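Local coordinates for protein 3-hydroxyacyl-CoA dehydrogenase (Brucella suis, PDB 4O5O) that probably catalyses the NAD-dependent interconversion of 3-hydroxyacyl-CoA and 3-oxoacyl-CoA thioesters as a short-chain dehydrogenase, at residues Val15-Gly20 / Ala76-Ala81; Val150-Ala155 / His239-Asn244; Ala27-Met32 / Val92-Val97. All coordinates share one frame; numbering follows the deposited sequence.

All three contacts pack a helix on one parallel Rossmann sheet and lie in the core. Contact 1 is on one face, with helix 71-85. Contacts 2 and 3 are on the opposite face, with helices 231-243 and 24-35. Contact 3 is the smallest and most central. Its strand 90-93 runs between strand 15-19 of contact 1 and strand 149-154 of contact 2. All three are apolar across their segments. Polar bonds join the strands: L17 O probably accepts a hydrogen bond from V92 N, and T154 OG1 is bonded to N93 O. All touching residues of contact 2 are buried, beside a subunit interface; I78 of contact 1 and C94 of contact 3 are partly exposed.

Contact 1: residues Val15-Gly20 / Ala76-Ala81; sequences VFLITG and AAIAAA
L17 is the strand residue that carries this contact, and it meets I78 and A81 of helix 71-85. The side-chain approaches are apolar. The shortest is between two methyl groups, L17 CD2 and I78 CD1, at 3.6 Å. The two side chains cross at about a right angle and touch through these terminal methyls. The other branch of the leucine, CD1, reaches the methyl CB of A81 at 4.2 Å. L17 CD1 also lies 4.4 Å from the carbonyl O of A77. With CG anti to the backbone N (chi1 -164°), the branch point of L17 faces the helix, and the two methyls go to different residues, I78 and A81.

I78 takes part in an indirect way. Its CB leaves the helix pointing away from the strand, but the chain folds back at CG1 (chi2 -57°) and brings CD1 to the leucine. Looser apolar neighbours complete the patch. A77 CB is 5.0 Å from L17 CD1, and V15 CG1 is 4.9 Å from A81 CB.

The backbones stay well apart. The axes of strand 15-19 and helix 76-81 come within 10.1 Å, and the two run roughly antiparallel at 151°. The closest CA atoms, those of L17 and A81, are 7.4 Å apart. On the helix side A77 and A81 offer only CB methyls to the leucine.

Around this patch, L17 also packs on V41, L43 and L91 of the neighbouring strands and on M129 of helix 112-137. I78 reaches L132 and A136 of that same helix. The leucine thus sits where two helices on one face of the Rossmann sheet meet the strand. With methyl groups making the close side-chain approaches, the two segments are held by van der Waals contact and the burial of apolar surface.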
ATOM      1  N   VAL B  15     -23.615  18.820  14.346  1.00 11.90           N
ATOM      2  CA  VAL B  15     -22.699  19.918  14.448  1.00 10.57           C
ATOM      3  C   VAL B  15     -21.341  19.479  13.905  1.00  9.61           C
ATOM      4  O   VAL B  15     -20.743  18.477  14.386  1.00 10.45           O
ATOM      5  CB  VAL B  15     -22.582  20.392  15.889  1.00 12.94           C
ATOM      6  CG1 VAL B  15     -21.593  21.540  15.982  1.00 14.57           C
ATOM      7  CG2 VAL B  15     -23.945  20.798  16.434  1.00 15.77           C
ATOM      8  N   PHE B  16     -20.869  20.209  12.892  1.00  9.40           N
ATOM      9  CA  PHE B  16     -19.527  20.009  12.302  1.00  9.14           C
ATOM     10  C   PHE B  16     -18.557  21.035  12.855  1.00  7.65           C
ATOM     11  O   PHE B  16     -18.887  22.226  12.975  1.00 10.76           O
ATOM     12  CB  PHE B  16     -19.554  20.213  10.788  1.00  9.26           C
ATOM     13  CG  PHE B  16     -20.117  19.065   9.983  1.00  9.41           C
ATOM     14  CD1 PHE B  16     -21.425  18.636  10.150  1.00 12.31           C
ATOM     15  CD2 PHE B  16     -19.348  18.461   9.010  1.00 10.57           C
ATOM     16  CE1 PHE B  16     -21.946  17.614   9.383  1.00 12.96           C
ATOM     17  CE2 PHE B  16     -19.870  17.437   8.222  1.00 10.49           C
ATOM     18  CZ  PHE B  16     -21.159  17.001   8.430  1.00 13.02           C
ATOM     19  N   LEU B  17     -17.376  20.566  13.198  1.00  8.59           N
ATOM     20  CA  LEU B  17     -16.228  21.400  13.523  1.00  8.41           C
ATOM     21  C   LEU B  17     -15.294  21.228  12.335  1.00  7.42           C
ATOM     22  O   LEU B  17     -14.953  20.084  12.023  1.00  7.79           O
ATOM     23  CB  LEU B  17     -15.575  20.896  14.816  1.00 11.88           C
ATOM     24  CG  LEU B  17     -14.605  21.799  15.546  1.00 13.27           C
ATOM     25  CD1 LEU B  17     -15.268  23.140  15.808  1.00 14.53           C
ATOM     26  CD2 LEU B  17     -14.163  21.171  16.849  1.00 16.71           C
ATOM     27  N   ILE B  18     -14.908  22.311  11.659  1.00  6.51           N
ATOM     28  CA  ILE B  18     -14.116  22.204  10.434  1.00  7.11           C
ATOM     29  C   ILE B  18     -12.913  23.119  10.508  1.00  7.08           C
ATOM     30  O   ILE B  18     -13.066  24.328  10.758  1.00  8.13           O
ATOM     31  CB  ILE B  18     -14.958  22.575   9.200  1.00  7.74           C
ATOM     32  CG1 ILE B  18     -16.186  21.673   9.118  1.00  7.90           C
ATOM     33  CG2 ILE B  18     -14.118  22.451   7.938  1.00  7.10           C
ATOM     34  CD1 ILE B  18     -17.239  22.138   8.158  1.00 11.12           C
ATOM     35  N   THR B  19     -11.715  22.562  10.289  1.00  6.88           N
ATOM     36  CA  THR B  19     -10.525  23.381  10.316  1.00  6.86           C
ATOM     37  C   THR B  19     -10.119  23.782   8.900  1.00  7.34           C
ATOM     38  O   THR B  19     -10.562  23.177   7.905  1.00  8.52           O
ATOM     39  CB  THR B  19      -9.337  22.694  11.021  1.00  6.74           C
ATOM     40  OG1 THR B  19      -8.834  21.655  10.178  1.00  6.39           O
ATOM     41  CG2 THR B  19      -9.735  22.123  12.345  1.00  7.63           C
ATOM     42  N   GLY B  20      -9.303  24.835   8.783  1.00  7.50           N
ATOM     43  CA  GLY B  20      -9.032  25.409   7.468  1.00  6.77           C
ATOM     44  C   GLY B  20     -10.279  25.910   6.753  1.00  7.78           C
ATOM     45  O   GLY B  20     -10.320  25.955   5.542  1.00  9.32           O
ATOM     46  N   ALA B  76     -10.366  25.893  23.318  1.00 10.17           N
ATOM     47  CA  ALA B  76     -11.303  27.028  23.169  1.00 11.34           C
ATOM     48  C   ALA B  76     -12.303  26.794  22.042  1.00 11.37           C
ATOM     49  O   ALA B  76     -13.467  27.200  22.131  1.00 14.67           O
ATOM     50  CB  ALA B  76     -10.573  28.340  22.958  1.00 12.22           C
ATOM     51  N   ALA B  77     -11.843  26.110  20.994  1.00 10.82           N
ATOM     52  CA  ALA B  77     -12.671  25.813  19.825  1.00 11.41           C
ATOM     53  C   ALA B  77     -13.772  24.808  20.180  1.00 10.31           C
ATOM     54  O   ALA B  77     -14.960  24.989  19.843  1.00 11.31           O
ATOM     55  CB  ALA B  77     -11.808  25.282  18.690  1.00 10.67           C
ATOM     56  N   ILE B  78     -13.392  23.767  20.910  1.00 10.37           N
ATOM     57  CA  ILE B  78     -14.377  22.793  21.377  1.00 11.68           C
ATOM     58  C   ILE B  78     -15.416  23.498  22.243  1.00 11.82           C
ATOM     59  O   ILE B  78     -16.618  23.306  22.073  1.00 11.96           O
ATOM     60  CB  ILE B  78     -13.730  21.705  22.244  1.00 13.52           C
ATOM     61  CG1 ILE B  78     -12.681  20.909  21.472  1.00 14.65           C
ATOM     62  CG2 ILE B  78     -14.797  20.815  22.870  1.00 14.39           C
ATOM     63  CD1 ILE B  78     -13.158  20.238  20.214  1.00 15.01           C
ATOM     64  N   ALA B  79     -14.945  24.326  23.173  1.00 11.70           N
ATOM     65  CA  ALA B  79     -15.861  24.978  24.091  1.00 12.76           C
ATOM     66  C   ALA B  79     -16.777  25.950  23.342  1.00 14.26           C
ATOM     67  O   ALA B  79     -17.953  26.087  23.680  1.00 14.68           O
ATOM     68  CB  ALA B  79     -15.097  25.709  25.191  1.00 14.23           C
ATOM     69  N   ALA B  80     -16.238  26.632  22.336  1.00 14.36           N
ATOM     70  CA  ALA B  80     -17.047  27.531  21.530  1.00 15.15           C
ATOM     71  C   ALA B  80     -18.172  26.780  20.792  1.00 13.86           C
ATOM     72  O   ALA B  80     -19.304  27.249  20.716  1.00 17.95           O
ATOM     73  CB  ALA B  80     -16.172  28.304  20.550  1.00 18.16           C
ATOM     74  N   ALA B  81     -17.865  25.596  20.267  1.00 13.14           N
ATOM     75  CA  ALA B  81     -18.854  24.798  19.571  1.00 15.25           C
ATOM     76  C   ALA B  81     -19.970  24.329  20.534  1.00 13.01           C
ATOM     77  O   ALA B  81     -21.157  24.374  20.212  1.00 14.45           O
ATOM     78  CB  ALA B  81     -18.187  23.626  18.856  1.00 13.54           C
TER

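Contact 2: residues Val150-Ala155 / His239-Asn244; sequences VIINTA and HHIVEN
I152 and V150 of strand 149-154, in the parallel sheet of the Rossmann fold, face I241 and V242 of helix 231-243. The main contact is between the two isoleucines. I152 CD1 is 3.6 Å from I241 CG2, and I152 CG1 is 3.8 Å from the same methyl. The branch methyl of I241 therefore rests against the outer half of the I152 chain, and the two side chains cross obliquely. Chi1 of -68° sets I241 CG2 anti to the backbone N, and it is this branch that meets I152. I152 CD1 also touches V242 CG2 at 4.0 Å, so one strand methyl is shared by two successive helix residues. V150 CG1 lies 4.3 Å from I241 CG2, but V150 has two deposited conformers and this approach is less certain.

The helix covers one face of the sheet. The axes of strand 150-154 and helix 239-243 come within 9.4 Å and run roughly antiparallel, at 149°. Residues alternate along the strand in the usual way: V150 and I152 point to this helix, while I151 packs on helices 112-137 and 167-187 across the sheet. T154 OG1 is hydrogen-bonded to Y234 OH of the same helix, and the carbonyl of I241 accepts a bond from R193 NH1.

H240 of the helix stacks on H240 of the second subunit, and N244, just past the helix end, bonds through ND2 to E233 O of that subunit.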
ATOM      1  N   VAL B 150     -17.946  11.175  14.064  1.00  6.31           N
ATOM      2  CA  VAL B 150     -17.096  10.853  12.926  0.50  6.33           C
ATOM      3  C   VAL B 150     -15.977  11.890  12.842  1.00  5.81           C
ATOM      4  O   VAL B 150     -16.257  13.087  12.918  1.00  6.64           O
ATOM      5  CB  VAL B 150     -17.904  10.890  11.603  0.50  6.56           C
ATOM      6  CG1 VAL B 150     -17.044  10.435  10.444  0.50  7.33           C
ATOM      7  CG2 VAL B 150     -19.171  10.036  11.716  0.50  5.80           C
ATOM      8  N   ILE B 151     -14.735  11.421  12.680  1.00  5.65           N
ATOM      9  CA  ILE B 151     -13.566  12.275  12.494  1.00  6.18           C
ATOM     10  C   ILE B 151     -12.992  11.980  11.135  1.00  5.72           C
ATOM     11  O   ILE B 151     -12.707  10.818  10.817  1.00  6.40           O
ATOM     12  CB  ILE B 151     -12.498  12.013  13.573  1.00  6.50           C
ATOM     13  CG1 ILE B 151     -13.076  12.427  14.933  1.00  7.69           C
ATOM     14  CG2 ILE B 151     -11.205  12.775  13.255  1.00  7.57           C
ATOM     15  CD1 ILE B 151     -12.254  12.000  16.121  1.00  9.95           C
ATOM     16  N   ILE B 152     -12.846  13.026  10.317  1.00  5.02           N
ATOM     17  CA  ILE B 152     -12.322  12.869   8.964  1.00  5.72           C
ATOM     18  C   ILE B 152     -11.119  13.776   8.797  1.00  5.76           C
ATOM     19  O   ILE B 152     -11.201  14.987   9.009  1.00  6.46           O
ATOM     20  CB  ILE B 152     -13.393  13.231   7.897  1.00  6.98           C
ATOM     21  CG1 ILE B 152     -14.593  12.284   8.029  1.00  7.42           C
ATOM     22  CG2 ILE B 152     -12.808  13.161   6.479  1.00  7.56           C
ATOM     23  CD1 ILE B 152     -15.837  12.726   7.338  1.00 11.59           C
ATOM     24  N   ASN B 153      -9.994  13.160   8.465  1.00  5.19           N
ATOM     25  CA  ASN B 153      -8.732  13.859   8.296  1.00  5.15           C
ATOM     26  C   ASN B 153      -8.376  13.966   6.833  1.00  5.47           C
ATOM     27  O   ASN B 153      -8.888  13.210   5.997  1.00  6.28           O
ATOM     28  CB  ASN B 153      -7.620  13.122   9.048  1.00  5.71           C
ATOM     29  CG  ASN B 153      -7.869  13.085  10.574  1.00  7.22           C
ATOM     30  OD1 ASN B 153      -8.479  13.964  11.093  1.00  7.11           O
ATOM     31  ND2 ASN B 153      -7.300  12.139  11.269  1.00 11.88           N
ATOM     32  N   THR B 154      -7.497  14.906   6.523  1.00  6.56           N
ATOM     33  CA  THR B 154      -7.070  15.119   5.148  1.00  6.14           C
ATOM     34  C   THR B 154      -5.578  14.783   5.055  1.00  5.85           C
ATOM     35  O   THR B 154      -4.751  15.433   5.688  1.00  6.29           O
ATOM     36  CB  THR B 154      -7.316  16.571   4.724  1.00  7.58           C
ATOM     37  OG1 THR B 154      -8.700  16.892   4.933  1.00  9.50           O
ATOM     38  CG2 THR B 154      -6.985  16.780   3.246  1.00  7.08           C
ATOM     39  N   ALA B 155      -5.251  13.762   4.267  1.00  6.17           N
ATOM     40  CA  ALA B 155      -3.868  13.455   3.924  1.00  6.53           C
ATOM     41  C   ALA B 155      -3.578  14.118   2.592  1.00  7.24           C
ATOM     42  O   ALA B 155      -3.874  15.316   2.436  1.00  7.94           O
ATOM     43  CB  ALA B 155      -3.623  11.957   3.938  1.00  7.32           C
ATOM     44  N   HIS B 239     -19.323  14.081   2.908  1.00  7.03           N
ATOM     45  CA  HIS B 239     -20.735  13.808   3.186  1.00  8.40           C
ATOM     46  C   HIS B 239     -21.021  12.292   3.131  1.00  6.74           C
ATOM     47  O   HIS B 239     -21.701  11.758   4.016  1.00  8.37           O
ATOM     48  CB  HIS B 239     -21.562  14.557   2.139  1.00 10.29           C
ATOM     49  CG  HIS B 239     -23.023  14.653   2.449  1.00 15.00           C
ATOM     50  ND1 HIS B 239     -23.867  15.506   1.773  1.00 19.90           N
ATOM     51  CD2 HIS B 239     -23.767  14.079   3.418  1.00 19.42           C
ATOM     52  CE1 HIS B 239     -25.088  15.393   2.263  1.00 23.80           C
ATOM     53  NE2 HIS B 239     -25.054  14.534   3.265  1.00 26.24           N
ATOM     54  N   HIS B 240     -20.479  11.607   2.123  1.00  6.76           N
ATOM     55  CA  HIS B 240     -20.694  10.168   1.994  1.00  6.64           C
ATOM     56  C   HIS B 240     -20.100   9.403   3.179  1.00  6.74           C
ATOM     57  O   HIS B 240     -20.702   8.466   3.664  1.00  7.51           O
ATOM     58  CB  HIS B 240     -20.113   9.601   0.677  1.00  6.89           C
ATOM     59  CG  HIS B 240     -20.454   8.163   0.507  1.00  7.16           C
ATOM     60  ND1 HIS B 240     -21.761   7.742   0.403  1.00  7.33           N
ATOM     61  CD2 HIS B 240     -19.702   7.041   0.572  1.00  8.22           C
ATOM     62  CE1 HIS B 240     -21.794   6.425   0.339  1.00  8.92           C
ATOM     63  NE2 HIS B 240     -20.564   5.977   0.465  1.00  8.43           N
ATOM     64  N   ILE B 241     -18.904   9.803   3.624  1.00  5.95           N
ATOM     65  CA  ILE B 241     -18.291   9.140   4.773  1.00  6.62           C
ATOM     66  C   ILE B 241     -19.180   9.286   6.004  1.00  6.17           C
ATOM     67  O   ILE B 241     -19.348   8.359   6.766  1.00  7.88           O
ATOM     68  CB  ILE B 241     -16.866   9.689   5.020  1.00  5.91           C
ATOM     69  CG1 ILE B 241     -15.910   9.270   3.887  1.00  5.84           C
ATOM     70  CG2 ILE B 241     -16.325   9.271   6.385  1.00  7.12           C
ATOM     71  CD1 ILE B 241     -14.584  10.018   3.869  1.00  7.87           C
ATOM     72  N   VAL B 242     -19.743  10.467   6.201  1.00  6.72           N
ATOM     73  CA  VAL B 242     -20.626  10.674   7.345  1.00  7.39           C
ATOM     74  C   VAL B 242     -21.818   9.703   7.272  1.00  7.56           C
ATOM     75  O   VAL B 242     -22.195   9.083   8.261  1.00  8.97           O
ATOM     76  CB  VAL B 242     -21.053  12.150   7.458  1.00  9.13           C
ATOM     77  CG1 VAL B 242     -22.130  12.289   8.515  1.00 10.51           C
ATOM     78  CG2 VAL B 242     -19.842  13.024   7.782  1.00  9.65           C
ATOM     79  N   GLU B 243     -22.383   9.552   6.081  1.00  7.95           N
ATOM     80  CA  GLU B 243     -23.575   8.711   5.889  1.00  8.31           C
ATOM     81  C   GLU B 243     -23.316   7.211   5.952  1.00  8.72           C
ATOM     82  O   GLU B 243     -24.178   6.446   6.415  1.00 10.03           O
ATOM     83  CB  GLU B 243     -24.216   9.005   4.538  1.00 11.73           C
ATOM     84  CG  GLU B 243     -24.841  10.364   4.418  1.00 12.44           C
ATOM     85  CD  GLU B 243     -25.483  10.612   3.066  1.00 17.78           C
ATOM     86  OE1 GLU B 243     -25.136   9.943   2.037  1.00 20.58           O
ATOM     87  OE2 GLU B 243     -26.347  11.502   3.035  1.00 24.75           O
ATOM     88  N   ASN B 244     -22.152   6.794   5.454  1.00  7.09           N
ATOM     89  CA  ASN B 244     -21.871   5.369   5.231  1.00  7.47           C
ATOM     90  C   ASN B 244     -21.093   4.779   6.407  1.00  6.67           C
ATOM     91  O   ASN B 244     -19.872   4.917   6.490  1.00  7.98           O
ATOM     92  CB  ASN B 244     -21.113   5.141   3.924  1.00  7.68           C
ATOM     93  CG  ASN B 244     -21.102   3.691   3.523  1.00  8.64           C
ATOM     94  OD1 ASN B 244     -21.231   2.800   4.363  1.00  9.12           O
ATOM     95  ND2 ASN B 244     -20.966   3.443   2.240  1.00  7.97           N
TER

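Contact 3: residues Ala27-Met32 / Val92-Val97; sequences AAVSKM and VNCAGV
V29 and V92 have the nearest CA atoms across the two segments, 8.1 Å apart, so helix 24-35 is separated from strand 90-93 by a layer of side chains. V29 CG1 and V92 CG2 meet at 4.0 Å. The two valines reach toward each other, tip to tip. V29 CG1 is anti to its backbone N (chi1 180°), which directs this methyl to the strand. Its other methyl, CG2, is turned to C94 and lies 4.3 Å from SG. One valine therefore touches both V92 of the strand and C94 beyond it. The sulfur makes an apolar contact here.

Y234 of helix 231-243 touches both V29 and C94, and I18 of strand 15-19 packs on V29. T19 OG1 is hydrogen-bonded to the backbone N of C94 and of A95, and N93 ND2 to N153 OD1, which ties this chain to the strands on either side.

N93-G96 (NCAG) probably correspond to the NNAG motif of classical short-chain dehydrogenases, with cysteine in the second place. T19 and G20 begin a TGxxxGxG sequence, the glycine-rich segment that probably binds the cofactor, and helix 24-35 starts within it. A helix following the first strand, packed beside the fourth, is typical of this fold.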
ATOM      1  N   ALA B  27     -13.677  25.385   3.432  1.00  8.24           N
ATOM      2  CA  ALA B  27     -14.819  26.253   3.070  1.00  9.58           C
ATOM      3  C   ALA B  27     -15.903  25.450   2.335  1.00  8.25           C
ATOM      4  O   ALA B  27     -17.111  25.630   2.574  1.00  8.75           O
ATOM      5  CB  ALA B  27     -14.374  27.438   2.230  1.00  9.75           C
ATOM      6  N   ALA B  28     -15.482  24.529   1.477  1.00  7.38           N
ATOM      7  CA  ALA B  28     -16.430  23.714   0.717  1.00  8.71           C
ATOM      8  C   ALA B  28     -17.173  22.749   1.635  1.00  8.52           C
ATOM      9  O   ALA B  28     -18.379  22.524   1.487  1.00  8.83           O
ATOM     10  CB  ALA B  28     -15.721  22.973  -0.392  1.00  9.42           C
ATOM     11  N   VAL B  29     -16.470  22.173   2.609  1.00  7.93           N
ATOM     12  CA  VAL B  29     -17.129  21.304   3.581  1.00  7.36           C
ATOM     13  C   VAL B  29     -18.148  22.109   4.383  1.00  7.76           C
ATOM     14  O   VAL B  29     -19.262  21.635   4.628  1.00  8.73           O
ATOM     15  CB  VAL B  29     -16.126  20.584   4.512  1.00  7.66           C
ATOM     16  CG1 VAL B  29     -16.864  19.699   5.508  1.00  9.08           C
ATOM     17  CG2 VAL B  29     -15.190  19.726   3.688  1.00  8.38           C
ATOM     18  N   SER B  30     -17.789  23.321   4.774  1.00  8.06           N
ATOM     19  CA  SER B  30     -18.669  24.150   5.577  0.50  8.22           C
ATOM     20  C   SER B  30     -19.955  24.467   4.793  1.00  9.72           C
ATOM     21  O   SER B  30     -21.055  24.406   5.328  1.00 10.52           O
ATOM     22  CB  SER B  30     -17.934  25.443   5.961  0.50  5.95           C
ATOM     23  OG  SER B  30     -16.784  25.188   6.755  0.50  4.23           O
ATOM     24  N   LYS B  31     -19.804  24.778   3.507  1.00  8.96           N
ATOM     25  CA  LYS B  31     -20.971  25.101   2.639  1.00  9.82           C
ATOM     26  C   LYS B  31     -21.858  23.855   2.485  1.00  9.48           C
ATOM     27  O   LYS B  31     -23.088  23.922   2.613  1.00 11.48           O
ATOM     28  CB  LYS B  31     -20.500  25.635   1.287  1.00 10.86           C
ATOM     29  CG  LYS B  31     -21.598  25.989   0.300  1.00 17.98           C
ATOM     30  CD  LYS B  31     -21.058  26.547  -1.020  1.00 21.45           C
ATOM     31  CE  LYS B  31     -22.192  26.850  -2.018  1.00 31.19           C
ATOM     32  NZ  LYS B  31     -21.737  27.534  -3.263  1.00 43.79           N
ATOM     33  N   MET B  32     -21.235  22.713   2.203  1.00  9.68           N
ATOM     34  CA  MET B  32     -21.962  21.458   2.074  1.00 10.75           C
ATOM     35  C   MET B  32     -22.772  21.147   3.337  1.00 10.53           C
ATOM     36  O   MET B  32     -23.965  20.813   3.264  1.00 12.55           O
ATOM     37  CB  MET B  32     -20.966  20.327   1.801  1.00 10.67           C
ATOM     38  CG  MET B  32     -21.549  18.922   1.738  1.00 11.01           C
ATOM     39  SD  MET B  32     -21.887  18.124   3.315  1.00 11.79           S
ATOM     40  CE  MET B  32     -20.251  17.971   4.000  1.00 11.14           C
ATOM     41  N   VAL B  92     -13.877  17.689  10.788  1.00  6.33           N
ATOM     42  CA  VAL B  92     -13.173  17.552   9.534  1.00  6.46           C
ATOM     43  C   VAL B  92     -11.935  18.442   9.610  1.00  6.37           C
ATOM     44  O   VAL B  92     -12.028  19.665   9.676  1.00  6.83           O
ATOM     45  CB  VAL B  92     -14.043  17.939   8.317  1.00  7.06           C
ATOM     46  CG1 VAL B  92     -13.346  17.495   7.044  1.00  7.35           C
ATOM     47  CG2 VAL B  92     -15.459  17.353   8.446  1.00  7.46           C
ATOM     48  N   ASN B  93     -10.775  17.778   9.583  1.00  5.44           N
ATOM     49  CA  ASN B  93      -9.488  18.445   9.622  1.00  6.53           C
ATOM     50  C   ASN B  93      -9.061  18.732   8.174  1.00  6.87           C
ATOM     51  O   ASN B  93      -8.690  17.804   7.474  1.00  9.20           O
ATOM     52  CB  ASN B  93      -8.432  17.559  10.296  1.00  6.10           C
ATOM     53  CG  ASN B  93      -8.493  17.587  11.810  1.00  7.12           C
ATOM     54  OD1 ASN B  93      -8.362  18.635  12.427  1.00  7.77           O
ATOM     55  ND2 ASN B  93      -8.551  16.410  12.418  1.00  8.58           N
ATOM     56  N   CYS B  94      -9.155  19.984   7.734  1.00  6.00           N
ATOM     57  CA  CYS B  94      -8.703  20.424   6.409  1.00  6.77           C
ATOM     58  C   CYS B  94      -7.520  21.371   6.458  1.00  9.10           C
ATOM     59  O   CYS B  94      -6.885  21.571   5.413  1.00 17.49           O
ATOM     60  CB  CYS B  94      -9.867  21.080   5.656  1.00  7.85           C
ATOM     61  SG  CYS B  94     -11.277  20.014   5.401  1.00 10.37           S
ATOM     62  N   ALA B  95      -7.197  21.922   7.628  1.00  8.28           N
ATOM     63  CA  ALA B  95      -6.068  22.845   7.740  1.00  8.67           C
ATOM     64  C   ALA B  95      -4.765  22.206   7.312  1.00  8.84           C
ATOM     65  O   ALA B  95      -4.395  21.153   7.795  1.00  9.90           O
ATOM     66  CB  ALA B  95      -5.902  23.354   9.170  1.00  9.87           C
ATOM     67  N   GLY B  96      -4.070  22.868   6.416  1.00  9.48           N
ATOM     68  CA  GLY B  96      -2.779  22.362   5.970  1.00  8.78           C
ATOM     69  C   GLY B  96      -2.037  23.373   5.156  1.00 10.56           C
ATOM     70  O   GLY B  96      -2.629  24.352   4.670  1.00 12.49           O
ATOM     71  N   VAL B  97      -0.729  23.165   5.086  1.00  8.61           N
ATOM     72  CA  VAL B  97       0.160  23.921   4.240  1.00  9.04           C
ATOM     73  C   VAL B  97       0.939  22.937   3.380  1.00  9.30           C
ATOM     74  O   VAL B  97       1.265  21.851   3.818  1.00 11.03           O
ATOM     75  CB  VAL B  97       1.140  24.830   5.058  1.00 10.37           C
ATOM     76  CG1 VAL B  97       0.329  25.879   5.806  1.00 13.13           C
ATOM     77  CG2 VAL B  97       1.996  24.039   6.057  1.00 11.40           C
TER